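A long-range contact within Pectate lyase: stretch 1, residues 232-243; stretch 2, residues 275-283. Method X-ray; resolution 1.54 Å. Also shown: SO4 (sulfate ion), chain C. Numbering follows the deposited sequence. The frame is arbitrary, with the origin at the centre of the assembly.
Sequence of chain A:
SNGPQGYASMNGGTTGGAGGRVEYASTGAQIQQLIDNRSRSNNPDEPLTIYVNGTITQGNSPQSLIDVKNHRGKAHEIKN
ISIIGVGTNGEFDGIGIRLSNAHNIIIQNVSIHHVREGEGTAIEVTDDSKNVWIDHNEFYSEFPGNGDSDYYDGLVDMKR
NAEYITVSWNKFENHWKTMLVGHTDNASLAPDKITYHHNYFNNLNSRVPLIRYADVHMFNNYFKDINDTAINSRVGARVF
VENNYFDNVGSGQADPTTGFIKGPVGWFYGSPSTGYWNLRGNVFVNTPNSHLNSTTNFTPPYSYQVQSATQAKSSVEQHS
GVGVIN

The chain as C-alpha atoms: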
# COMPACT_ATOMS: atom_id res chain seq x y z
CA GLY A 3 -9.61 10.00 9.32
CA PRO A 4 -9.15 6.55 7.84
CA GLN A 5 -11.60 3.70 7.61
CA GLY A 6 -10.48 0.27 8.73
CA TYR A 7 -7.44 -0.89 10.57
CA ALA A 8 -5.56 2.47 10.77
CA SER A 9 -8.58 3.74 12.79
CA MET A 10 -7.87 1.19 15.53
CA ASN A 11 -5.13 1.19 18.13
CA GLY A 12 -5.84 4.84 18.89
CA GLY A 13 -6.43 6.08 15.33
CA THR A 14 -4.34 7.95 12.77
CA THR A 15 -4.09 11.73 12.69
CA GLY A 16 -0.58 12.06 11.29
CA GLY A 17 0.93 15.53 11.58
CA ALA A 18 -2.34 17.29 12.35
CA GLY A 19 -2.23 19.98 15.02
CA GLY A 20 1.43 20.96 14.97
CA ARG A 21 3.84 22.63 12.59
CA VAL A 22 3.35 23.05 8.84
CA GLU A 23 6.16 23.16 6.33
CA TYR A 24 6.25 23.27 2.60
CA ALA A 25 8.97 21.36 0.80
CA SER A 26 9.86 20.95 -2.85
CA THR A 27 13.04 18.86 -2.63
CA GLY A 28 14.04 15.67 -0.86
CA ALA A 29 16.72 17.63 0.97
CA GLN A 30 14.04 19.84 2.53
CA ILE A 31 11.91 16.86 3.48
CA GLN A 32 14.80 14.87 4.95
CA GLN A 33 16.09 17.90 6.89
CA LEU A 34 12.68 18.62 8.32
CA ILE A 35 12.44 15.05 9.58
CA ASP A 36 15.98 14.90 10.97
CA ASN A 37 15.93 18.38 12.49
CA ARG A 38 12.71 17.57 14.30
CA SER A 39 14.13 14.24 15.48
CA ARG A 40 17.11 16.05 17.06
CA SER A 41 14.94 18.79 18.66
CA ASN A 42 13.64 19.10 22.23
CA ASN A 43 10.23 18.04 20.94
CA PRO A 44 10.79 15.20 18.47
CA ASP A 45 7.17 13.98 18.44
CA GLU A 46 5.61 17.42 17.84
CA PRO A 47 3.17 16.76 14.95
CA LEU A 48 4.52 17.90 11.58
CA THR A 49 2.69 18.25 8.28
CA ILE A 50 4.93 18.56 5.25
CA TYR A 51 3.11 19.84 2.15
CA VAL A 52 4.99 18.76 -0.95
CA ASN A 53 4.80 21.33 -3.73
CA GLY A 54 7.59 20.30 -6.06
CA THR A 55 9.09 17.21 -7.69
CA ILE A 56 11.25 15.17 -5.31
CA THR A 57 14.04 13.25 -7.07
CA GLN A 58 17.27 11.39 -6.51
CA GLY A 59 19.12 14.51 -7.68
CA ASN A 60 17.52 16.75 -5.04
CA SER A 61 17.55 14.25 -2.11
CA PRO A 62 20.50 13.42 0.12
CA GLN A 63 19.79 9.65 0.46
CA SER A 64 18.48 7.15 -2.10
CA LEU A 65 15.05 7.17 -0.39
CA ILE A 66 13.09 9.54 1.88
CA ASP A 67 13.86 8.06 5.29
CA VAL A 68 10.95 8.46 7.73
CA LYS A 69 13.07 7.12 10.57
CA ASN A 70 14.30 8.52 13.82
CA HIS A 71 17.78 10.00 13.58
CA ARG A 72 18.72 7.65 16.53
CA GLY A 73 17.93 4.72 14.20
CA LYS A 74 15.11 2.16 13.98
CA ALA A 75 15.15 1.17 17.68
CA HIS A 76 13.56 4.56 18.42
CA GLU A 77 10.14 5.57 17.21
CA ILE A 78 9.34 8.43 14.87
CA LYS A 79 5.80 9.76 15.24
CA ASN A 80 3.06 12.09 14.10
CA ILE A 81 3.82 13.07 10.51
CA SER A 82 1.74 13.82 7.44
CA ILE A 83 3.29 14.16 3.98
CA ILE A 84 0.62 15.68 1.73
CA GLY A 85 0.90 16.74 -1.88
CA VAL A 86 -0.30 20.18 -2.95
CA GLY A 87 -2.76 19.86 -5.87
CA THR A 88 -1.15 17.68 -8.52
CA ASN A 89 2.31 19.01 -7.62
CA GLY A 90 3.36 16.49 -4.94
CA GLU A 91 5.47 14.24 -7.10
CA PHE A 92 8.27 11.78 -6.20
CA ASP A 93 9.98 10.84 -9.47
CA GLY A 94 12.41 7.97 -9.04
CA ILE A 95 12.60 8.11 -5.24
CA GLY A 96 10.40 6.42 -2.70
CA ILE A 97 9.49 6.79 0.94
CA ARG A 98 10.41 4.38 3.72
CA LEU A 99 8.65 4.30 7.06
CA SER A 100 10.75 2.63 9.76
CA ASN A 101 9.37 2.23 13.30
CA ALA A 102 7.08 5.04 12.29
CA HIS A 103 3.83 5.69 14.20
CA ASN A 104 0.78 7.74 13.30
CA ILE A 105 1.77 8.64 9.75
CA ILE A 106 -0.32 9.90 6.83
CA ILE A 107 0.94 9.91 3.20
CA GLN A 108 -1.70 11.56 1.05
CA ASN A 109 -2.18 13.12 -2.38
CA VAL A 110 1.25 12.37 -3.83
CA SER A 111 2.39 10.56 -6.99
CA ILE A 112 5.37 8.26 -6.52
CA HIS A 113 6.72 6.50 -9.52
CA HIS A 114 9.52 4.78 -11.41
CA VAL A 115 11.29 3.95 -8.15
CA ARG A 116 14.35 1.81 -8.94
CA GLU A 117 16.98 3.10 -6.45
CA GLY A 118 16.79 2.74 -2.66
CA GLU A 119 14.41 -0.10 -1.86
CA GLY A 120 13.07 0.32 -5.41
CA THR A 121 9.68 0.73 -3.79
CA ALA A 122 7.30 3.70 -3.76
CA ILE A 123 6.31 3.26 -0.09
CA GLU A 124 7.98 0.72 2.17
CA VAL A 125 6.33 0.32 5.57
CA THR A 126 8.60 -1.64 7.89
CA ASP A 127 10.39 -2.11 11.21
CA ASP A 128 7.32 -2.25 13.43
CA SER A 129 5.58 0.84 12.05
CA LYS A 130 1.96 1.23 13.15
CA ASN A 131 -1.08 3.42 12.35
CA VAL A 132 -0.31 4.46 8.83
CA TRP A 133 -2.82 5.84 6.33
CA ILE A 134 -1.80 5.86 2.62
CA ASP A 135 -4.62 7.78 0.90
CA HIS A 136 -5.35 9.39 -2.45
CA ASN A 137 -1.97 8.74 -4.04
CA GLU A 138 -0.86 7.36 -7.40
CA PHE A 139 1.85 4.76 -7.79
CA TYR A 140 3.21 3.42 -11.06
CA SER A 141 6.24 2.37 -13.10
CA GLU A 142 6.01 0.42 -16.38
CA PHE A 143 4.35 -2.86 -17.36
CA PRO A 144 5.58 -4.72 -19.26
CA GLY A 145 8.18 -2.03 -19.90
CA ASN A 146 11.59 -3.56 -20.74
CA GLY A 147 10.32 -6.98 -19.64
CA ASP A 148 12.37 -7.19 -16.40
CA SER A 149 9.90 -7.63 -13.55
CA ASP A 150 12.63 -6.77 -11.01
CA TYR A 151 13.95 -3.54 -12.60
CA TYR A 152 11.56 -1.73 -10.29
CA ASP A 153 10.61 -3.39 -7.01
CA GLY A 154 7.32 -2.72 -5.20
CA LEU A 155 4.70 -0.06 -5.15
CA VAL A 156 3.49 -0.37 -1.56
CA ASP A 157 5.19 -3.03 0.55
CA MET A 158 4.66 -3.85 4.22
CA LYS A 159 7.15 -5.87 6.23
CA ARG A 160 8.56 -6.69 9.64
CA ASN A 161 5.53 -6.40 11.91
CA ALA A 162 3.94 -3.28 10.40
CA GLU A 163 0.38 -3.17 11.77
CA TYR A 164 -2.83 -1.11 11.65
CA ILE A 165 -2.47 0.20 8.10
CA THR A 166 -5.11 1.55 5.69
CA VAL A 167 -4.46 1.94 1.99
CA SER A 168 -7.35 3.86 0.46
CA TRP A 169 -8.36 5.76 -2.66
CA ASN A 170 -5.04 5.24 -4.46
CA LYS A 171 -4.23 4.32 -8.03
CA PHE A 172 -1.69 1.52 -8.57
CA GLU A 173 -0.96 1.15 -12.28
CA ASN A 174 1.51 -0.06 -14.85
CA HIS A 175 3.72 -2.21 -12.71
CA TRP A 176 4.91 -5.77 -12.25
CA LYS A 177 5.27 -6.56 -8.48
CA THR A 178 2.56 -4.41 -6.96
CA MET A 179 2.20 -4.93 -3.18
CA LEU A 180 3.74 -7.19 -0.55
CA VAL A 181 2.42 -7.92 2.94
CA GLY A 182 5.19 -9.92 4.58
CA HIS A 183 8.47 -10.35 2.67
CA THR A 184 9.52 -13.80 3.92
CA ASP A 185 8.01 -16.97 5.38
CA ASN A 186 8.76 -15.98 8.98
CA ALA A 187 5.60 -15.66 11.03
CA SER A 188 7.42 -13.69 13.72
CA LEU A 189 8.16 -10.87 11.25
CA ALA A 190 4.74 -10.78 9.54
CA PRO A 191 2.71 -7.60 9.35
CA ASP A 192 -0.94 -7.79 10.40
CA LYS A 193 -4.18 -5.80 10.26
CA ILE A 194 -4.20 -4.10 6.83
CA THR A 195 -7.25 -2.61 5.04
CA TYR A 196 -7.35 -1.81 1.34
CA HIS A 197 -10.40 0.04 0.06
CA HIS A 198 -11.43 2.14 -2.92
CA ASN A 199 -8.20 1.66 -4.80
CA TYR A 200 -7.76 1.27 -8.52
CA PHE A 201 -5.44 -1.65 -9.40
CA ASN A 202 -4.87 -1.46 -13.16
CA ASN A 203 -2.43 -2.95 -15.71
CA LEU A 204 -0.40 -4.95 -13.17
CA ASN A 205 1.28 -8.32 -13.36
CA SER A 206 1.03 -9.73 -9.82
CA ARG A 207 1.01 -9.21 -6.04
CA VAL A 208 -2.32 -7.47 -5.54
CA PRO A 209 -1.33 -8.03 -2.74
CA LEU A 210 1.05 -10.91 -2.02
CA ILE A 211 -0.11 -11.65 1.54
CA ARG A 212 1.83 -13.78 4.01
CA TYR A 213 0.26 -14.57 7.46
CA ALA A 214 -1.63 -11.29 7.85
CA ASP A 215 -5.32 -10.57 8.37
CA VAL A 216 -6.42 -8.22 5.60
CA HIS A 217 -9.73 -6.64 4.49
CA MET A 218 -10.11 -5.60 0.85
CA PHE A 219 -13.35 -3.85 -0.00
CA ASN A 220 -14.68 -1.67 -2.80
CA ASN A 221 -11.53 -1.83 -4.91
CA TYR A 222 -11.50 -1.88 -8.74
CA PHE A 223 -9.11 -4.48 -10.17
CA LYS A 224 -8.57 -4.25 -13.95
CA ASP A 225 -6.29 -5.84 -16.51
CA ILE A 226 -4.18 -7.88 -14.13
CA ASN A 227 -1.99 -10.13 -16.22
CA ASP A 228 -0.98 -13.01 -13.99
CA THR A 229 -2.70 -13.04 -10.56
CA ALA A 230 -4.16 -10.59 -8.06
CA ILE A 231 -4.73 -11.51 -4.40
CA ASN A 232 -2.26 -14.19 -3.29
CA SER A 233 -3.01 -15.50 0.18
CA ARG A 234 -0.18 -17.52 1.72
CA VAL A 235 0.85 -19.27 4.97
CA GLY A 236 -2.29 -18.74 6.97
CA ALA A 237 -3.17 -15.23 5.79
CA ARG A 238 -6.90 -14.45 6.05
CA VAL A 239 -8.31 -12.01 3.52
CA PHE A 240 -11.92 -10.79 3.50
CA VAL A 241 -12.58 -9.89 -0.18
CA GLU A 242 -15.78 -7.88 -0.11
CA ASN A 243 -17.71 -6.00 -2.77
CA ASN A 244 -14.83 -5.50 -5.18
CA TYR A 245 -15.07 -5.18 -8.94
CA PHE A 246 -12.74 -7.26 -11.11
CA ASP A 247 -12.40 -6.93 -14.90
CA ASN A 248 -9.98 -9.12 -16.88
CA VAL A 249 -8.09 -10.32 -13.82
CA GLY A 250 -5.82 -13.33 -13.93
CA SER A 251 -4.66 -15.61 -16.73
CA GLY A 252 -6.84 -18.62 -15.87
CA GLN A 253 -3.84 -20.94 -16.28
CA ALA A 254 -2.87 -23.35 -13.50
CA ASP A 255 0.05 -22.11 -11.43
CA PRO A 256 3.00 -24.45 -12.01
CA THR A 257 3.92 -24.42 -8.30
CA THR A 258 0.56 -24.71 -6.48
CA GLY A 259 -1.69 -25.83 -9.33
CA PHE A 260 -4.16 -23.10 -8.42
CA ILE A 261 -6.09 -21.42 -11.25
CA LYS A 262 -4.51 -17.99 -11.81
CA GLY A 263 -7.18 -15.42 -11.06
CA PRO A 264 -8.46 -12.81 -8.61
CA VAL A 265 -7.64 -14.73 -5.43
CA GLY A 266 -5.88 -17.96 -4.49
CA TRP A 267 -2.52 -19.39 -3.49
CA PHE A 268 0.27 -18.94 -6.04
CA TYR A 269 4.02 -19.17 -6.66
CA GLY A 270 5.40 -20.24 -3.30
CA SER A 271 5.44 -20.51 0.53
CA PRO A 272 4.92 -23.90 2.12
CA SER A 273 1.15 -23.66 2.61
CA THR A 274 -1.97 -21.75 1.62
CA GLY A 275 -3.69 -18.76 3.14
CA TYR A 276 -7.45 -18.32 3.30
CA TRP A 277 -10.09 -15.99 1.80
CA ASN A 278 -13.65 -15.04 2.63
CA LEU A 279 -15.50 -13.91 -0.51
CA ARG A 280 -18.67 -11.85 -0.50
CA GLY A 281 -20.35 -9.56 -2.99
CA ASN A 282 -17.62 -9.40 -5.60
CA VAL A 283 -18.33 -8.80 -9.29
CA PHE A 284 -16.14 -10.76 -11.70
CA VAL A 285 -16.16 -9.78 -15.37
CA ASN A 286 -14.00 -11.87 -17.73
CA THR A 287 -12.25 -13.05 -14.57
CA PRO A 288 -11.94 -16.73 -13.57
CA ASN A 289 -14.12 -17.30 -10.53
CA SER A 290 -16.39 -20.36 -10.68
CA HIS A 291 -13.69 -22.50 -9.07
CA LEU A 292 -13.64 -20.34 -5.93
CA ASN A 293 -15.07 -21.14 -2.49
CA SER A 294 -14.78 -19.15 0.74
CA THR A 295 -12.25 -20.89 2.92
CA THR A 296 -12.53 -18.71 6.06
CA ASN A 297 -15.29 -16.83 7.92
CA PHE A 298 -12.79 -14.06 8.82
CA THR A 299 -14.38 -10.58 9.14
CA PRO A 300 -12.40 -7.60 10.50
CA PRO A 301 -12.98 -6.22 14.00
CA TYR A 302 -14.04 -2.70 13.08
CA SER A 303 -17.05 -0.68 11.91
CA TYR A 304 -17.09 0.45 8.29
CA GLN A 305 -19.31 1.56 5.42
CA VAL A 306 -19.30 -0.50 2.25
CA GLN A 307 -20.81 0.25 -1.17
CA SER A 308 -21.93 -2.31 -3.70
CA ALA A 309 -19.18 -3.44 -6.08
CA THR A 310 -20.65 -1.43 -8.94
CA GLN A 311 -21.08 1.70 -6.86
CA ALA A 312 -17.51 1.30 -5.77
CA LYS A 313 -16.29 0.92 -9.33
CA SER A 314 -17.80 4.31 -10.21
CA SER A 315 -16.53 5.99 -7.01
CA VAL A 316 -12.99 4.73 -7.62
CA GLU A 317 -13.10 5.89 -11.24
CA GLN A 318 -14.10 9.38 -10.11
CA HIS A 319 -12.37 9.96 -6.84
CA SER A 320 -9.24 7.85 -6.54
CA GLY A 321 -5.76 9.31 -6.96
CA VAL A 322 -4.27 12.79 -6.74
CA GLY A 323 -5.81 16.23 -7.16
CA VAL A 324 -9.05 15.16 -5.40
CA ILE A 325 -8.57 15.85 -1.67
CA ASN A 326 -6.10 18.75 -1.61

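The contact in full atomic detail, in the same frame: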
# COMPACT_ATOMS: atom_id res chain seq x y z
N ASN A 232 -2.95 -12.94 -3.51
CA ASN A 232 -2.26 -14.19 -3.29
C ASN A 232 -2.15 -14.37 -1.80
O ASN A 232 -1.38 -13.69 -1.16
CB ASN A 232 -0.87 -14.12 -3.93
CG ASN A 232 -0.12 -15.45 -3.84
OD1 ASN A 232 -0.64 -16.45 -3.34
ND2 ASN A 232 1.12 -15.47 -4.37
N SER A 233 -2.95 -15.30 -1.25
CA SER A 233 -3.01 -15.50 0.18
C SER A 233 -2.23 -16.73 0.58
O SER A 233 -2.55 -17.85 0.15
CB SER A 233 -4.49 -15.64 0.59
OG SER A 233 -4.64 -15.69 2.00
N ARG A 234 -1.20 -16.52 1.42
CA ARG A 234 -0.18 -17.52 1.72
C ARG A 234 -0.01 -17.72 3.21
O ARG A 234 -0.21 -16.79 3.99
CB ARG A 234 1.17 -17.05 1.13
CG ARG A 234 1.19 -17.16 -0.41
CD ARG A 234 2.15 -16.21 -1.08
NE ARG A 234 3.53 -16.70 -0.99
CZ ARG A 234 4.44 -16.46 -1.92
NH1 ARG A 234 5.66 -16.95 -1.75
NH2 ARG A 234 4.12 -15.77 -3.03
N VAL A 235 0.44 -18.93 3.59
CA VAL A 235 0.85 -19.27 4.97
C VAL A 235 -0.07 -18.69 6.03
O VAL A 235 0.34 -17.95 6.94
CB VAL A 235 2.35 -18.97 5.33
CG1 VAL A 235 3.25 -20.02 4.67
CG2 VAL A 235 2.79 -17.58 4.95
N GLY A 236 -1.34 -19.04 5.91
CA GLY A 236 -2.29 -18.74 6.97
C GLY A 236 -2.82 -17.32 6.98
O GLY A 236 -3.55 -16.95 7.91
N ALA A 237 -2.49 -16.52 5.96
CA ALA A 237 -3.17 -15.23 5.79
C ALA A 237 -4.68 -15.43 5.76
O ALA A 237 -5.15 -16.47 5.36
CB ALA A 237 -2.74 -14.56 4.50
N ARG A 238 -5.43 -14.43 6.21
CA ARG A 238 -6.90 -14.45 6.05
C ARG A 238 -7.32 -13.16 5.40
O ARG A 238 -7.05 -12.08 5.98
CB ARG A 238 -7.59 -14.55 7.41
CG ARG A 238 -7.26 -15.89 8.09
CD ARG A 238 -8.05 -16.09 9.37
NE ARG A 238 -7.82 -15.00 10.31
CZ ARG A 238 -8.38 -14.99 11.51
NH1 ARG A 238 -8.17 -14.00 12.34
NH2 ARG A 238 -9.21 -15.97 11.86
N VAL A 239 -7.92 -13.24 4.21
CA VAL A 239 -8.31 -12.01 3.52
C VAL A 239 -9.81 -11.99 3.25
O VAL A 239 -10.34 -12.94 2.65
CB VAL A 239 -7.48 -11.76 2.22
CG1 VAL A 239 -7.62 -12.86 1.24
CG2 VAL A 239 -7.88 -10.43 1.56
N PHE A 240 -10.50 -10.98 3.80
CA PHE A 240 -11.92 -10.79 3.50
C PHE A 240 -12.03 -9.94 2.24
O PHE A 240 -11.62 -8.76 2.27
CB PHE A 240 -12.63 -10.16 4.72
CG PHE A 240 -14.12 -9.93 4.52
CD1 PHE A 240 -14.88 -10.82 3.78
CD2 PHE A 240 -14.76 -8.87 5.16
CE1 PHE A 240 -16.25 -10.65 3.64
CE2 PHE A 240 -16.13 -8.67 5.01
CZ PHE A 240 -16.88 -9.56 4.26
N VAL A 241 -12.51 -10.54 1.15
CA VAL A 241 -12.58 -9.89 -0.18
C VAL A 241 -14.03 -9.57 -0.39
O VAL A 241 -14.82 -10.46 -0.69
CB VAL A 241 -12.05 -10.83 -1.23
CG1 VAL A 241 -12.01 -10.17 -2.61
CG2 VAL A 241 -10.66 -11.35 -0.80
N GLU A 242 -14.36 -8.29 -0.22
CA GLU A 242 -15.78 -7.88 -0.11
C GLU A 242 -16.14 -6.77 -1.08
O GLU A 242 -15.55 -5.67 -1.08
CB GLU A 242 -15.99 -7.38 1.34
CG GLU A 242 -17.42 -6.96 1.65
CD GLU A 242 -17.55 -6.34 3.04
OE1 GLU A 242 -16.55 -5.75 3.50
OE2 GLU A 242 -18.69 -6.39 3.59
N ASN A 243 -17.14 -7.04 -1.91
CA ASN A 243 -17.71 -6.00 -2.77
C ASN A 243 -16.67 -5.27 -3.61
O ASN A 243 -16.65 -4.03 -3.71
CB ASN A 243 -18.56 -4.99 -1.96
CG ASN A 243 -19.80 -5.63 -1.35
OD1 ASN A 243 -19.91 -6.87 -1.19
ND2 ASN A 243 -20.74 -4.77 -0.97
N GLY A 275 -2.90 -19.63 2.27
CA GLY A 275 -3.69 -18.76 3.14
C GLY A 275 -5.16 -19.04 2.85
O GLY A 275 -5.52 -20.03 2.21
N TYR A 276 -6.00 -18.15 3.38
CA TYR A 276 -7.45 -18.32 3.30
C TYR A 276 -8.10 -17.06 2.76
O TYR A 276 -7.50 -15.95 2.77
CB TYR A 276 -8.00 -18.57 4.70
CG TYR A 276 -7.47 -19.78 5.41
CD1 TYR A 276 -8.13 -21.00 5.32
CD2 TYR A 276 -6.32 -19.70 6.18
CE1 TYR A 276 -7.65 -22.10 6.00
CE2 TYR A 276 -5.84 -20.79 6.85
CZ TYR A 276 -6.51 -21.99 6.75
OH TYR A 276 -6.05 -23.11 7.43
N TRP A 277 -9.37 -17.16 2.36
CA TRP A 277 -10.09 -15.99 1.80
C TRP A 277 -11.56 -16.15 2.09
O TRP A 277 -12.13 -17.28 2.02
CB TRP A 277 -9.85 -15.84 0.28
CG TRP A 277 -9.84 -17.18 -0.47
CD1 TRP A 277 -10.91 -17.87 -1.00
CD2 TRP A 277 -8.67 -17.97 -0.76
NE1 TRP A 277 -10.47 -19.03 -1.60
CE2 TRP A 277 -9.11 -19.13 -1.44
CE3 TRP A 277 -7.31 -17.81 -0.46
CZ2 TRP A 277 -8.22 -20.14 -1.86
CZ3 TRP A 277 -6.42 -18.81 -0.88
CH2 TRP A 277 -6.88 -19.96 -1.56
N ASN A 278 -12.20 -15.05 2.43
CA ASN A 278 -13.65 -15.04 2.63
C ASN A 278 -14.18 -14.13 1.52
O ASN A 278 -13.78 -12.97 1.44
CB ASN A 278 -13.92 -14.48 4.02
CG ASN A 278 -15.40 -14.42 4.33
OD1 ASN A 278 -16.22 -14.91 3.54
ND2 ASN A 278 -15.74 -13.83 5.47
N LEU A 279 -15.06 -14.65 0.66
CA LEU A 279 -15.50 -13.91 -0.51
C LEU A 279 -16.96 -13.54 -0.33
O LEU A 279 -17.80 -14.41 -0.08
CB LEU A 279 -15.36 -14.80 -1.76
CG LEU A 279 -13.98 -15.48 -1.89
CD1 LEU A 279 -13.88 -16.36 -3.15
CD2 LEU A 279 -12.84 -14.50 -1.88
N ARG A 280 -17.28 -12.27 -0.51
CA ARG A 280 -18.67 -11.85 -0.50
C ARG A 280 -18.91 -10.67 -1.42
O ARG A 280 -18.16 -9.67 -1.38
CB ARG A 280 -19.02 -11.46 0.93
CG ARG A 280 -20.38 -10.91 1.16
CD ARG A 280 -20.54 -10.71 2.67
NE ARG A 280 -21.76 -10.00 3.05
CZ ARG A 280 -22.95 -10.58 3.19
NH1 ARG A 280 -23.10 -11.88 2.96
NH2 ARG A 280 -24.01 -9.85 3.54
N GLY A 281 -19.93 -10.76 -2.28
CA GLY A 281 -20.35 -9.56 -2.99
C GLY A 281 -19.48 -9.05 -4.11
O GLY A 281 -19.74 -7.97 -4.63
N ASN A 282 -18.48 -9.84 -4.51
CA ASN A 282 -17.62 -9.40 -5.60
C ASN A 282 -18.28 -9.56 -6.97
O ASN A 282 -19.16 -10.40 -7.15
CB ASN A 282 -16.31 -10.17 -5.56
CG ASN A 282 -15.56 -9.94 -4.25
OD1 ASN A 282 -15.06 -8.86 -4.01
ND2 ASN A 282 -15.50 -10.97 -3.39
N VAL A 283 -17.89 -8.70 -7.91
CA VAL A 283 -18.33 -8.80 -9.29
C VAL A 283 -17.12 -9.16 -10.13
O VAL A 283 -16.10 -8.48 -10.06
CB VAL A 283 -18.98 -7.50 -9.75
CG1 VAL A 283 -19.19 -7.51 -11.28
CG2 VAL A 283 -20.34 -7.30 -9.02
S SO4 C . 7.35 -14.90 -4.69
O1 SO4 C . 7.59 -15.70 -3.46
O2 SO4 C . 7.75 -13.51 -4.43
O3 SO4 C . 8.14 -15.47 -5.78
O4 SO4 C . 5.92 -14.91 -5.04
O HOH W 1 -21.06 -7.18 2.90

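The contact is a parallel pairing of two short strands, 238-242 and 276-280, and its first rule is an unbroken ladder of backbone hydrogen bonds. Y276 N donates to A237 O at 2.7 Å, V239 N to Y276 O at 3.1 Å, N278 N to V239 O at 2.8 Å, V241 N to N278 O at 2.8 Å, R280 N to V241 O at 3.1 Å, and N243 N to R280 O at 2.9 Å. As parallel geometry requires, Y276, N278 and R280 each use both N and O, reaching the residues before and after their partners R238, F240 and E242, while V239 and V241 answer with both N and O. CA-H...O contacts fill in between, W277 CA to V239 O at 3.2 Å and E242 CA to R280 O at 3.2 Å.

Two side chains reinforce the ladder, and one more backbone bond precedes it. N282, with chi1 in the m well, turns its amide back so that ND2 donates to V241 O at 2.8 Å, giving that carbonyl a second donor beside R280 N. At the start, S233 points toward the second stretch and its OG donates to Y276 O at 3.0 Å, while G275 N reaches S233 O at 2.8 Å. A small hydroxyl residue fits here, and so does the glycine beside it: a CB on G275 would lie 2.2 Å from S233 OG and 2.7 Å from R234 N. The same logic holds at G281, where a CB would fall 1.8 Å from N243 OD1 and where the positive phi also favours glycine. Between R234 and A237 the chain makes a type I' turn, closed by A237 N to R234 O at 3.0 Å, with G236 at a positive phi.

Packing follows the register. V239 and V241 share one face of the sheet with W277 and L279: V239 CG1 meets W277 CB at 3.8 Å, and V241 CB meets L279 CD2 at 3.8 Å. Beta-branched valines suit these extended positions. S233 CB sits at the edge of the indole, 3.7 Å from W277 CE3.

The other face carries R238, F240, E242, Y276, N278 and R280. F240, chi1 t, leans its ring across the neighbouring strand, its edge near N278 O and its CE1 4.0 Å from R280 CB. E242 and R280 are paired in register but joined through a water, which donates to E242 OE2 at 2.6 Å and accepts from R280 NE at 2.9 Å. Y276 lays its ring edge beside G236 CA, 4.1 Å from CE2. Altogether the stretches bury 740 Å².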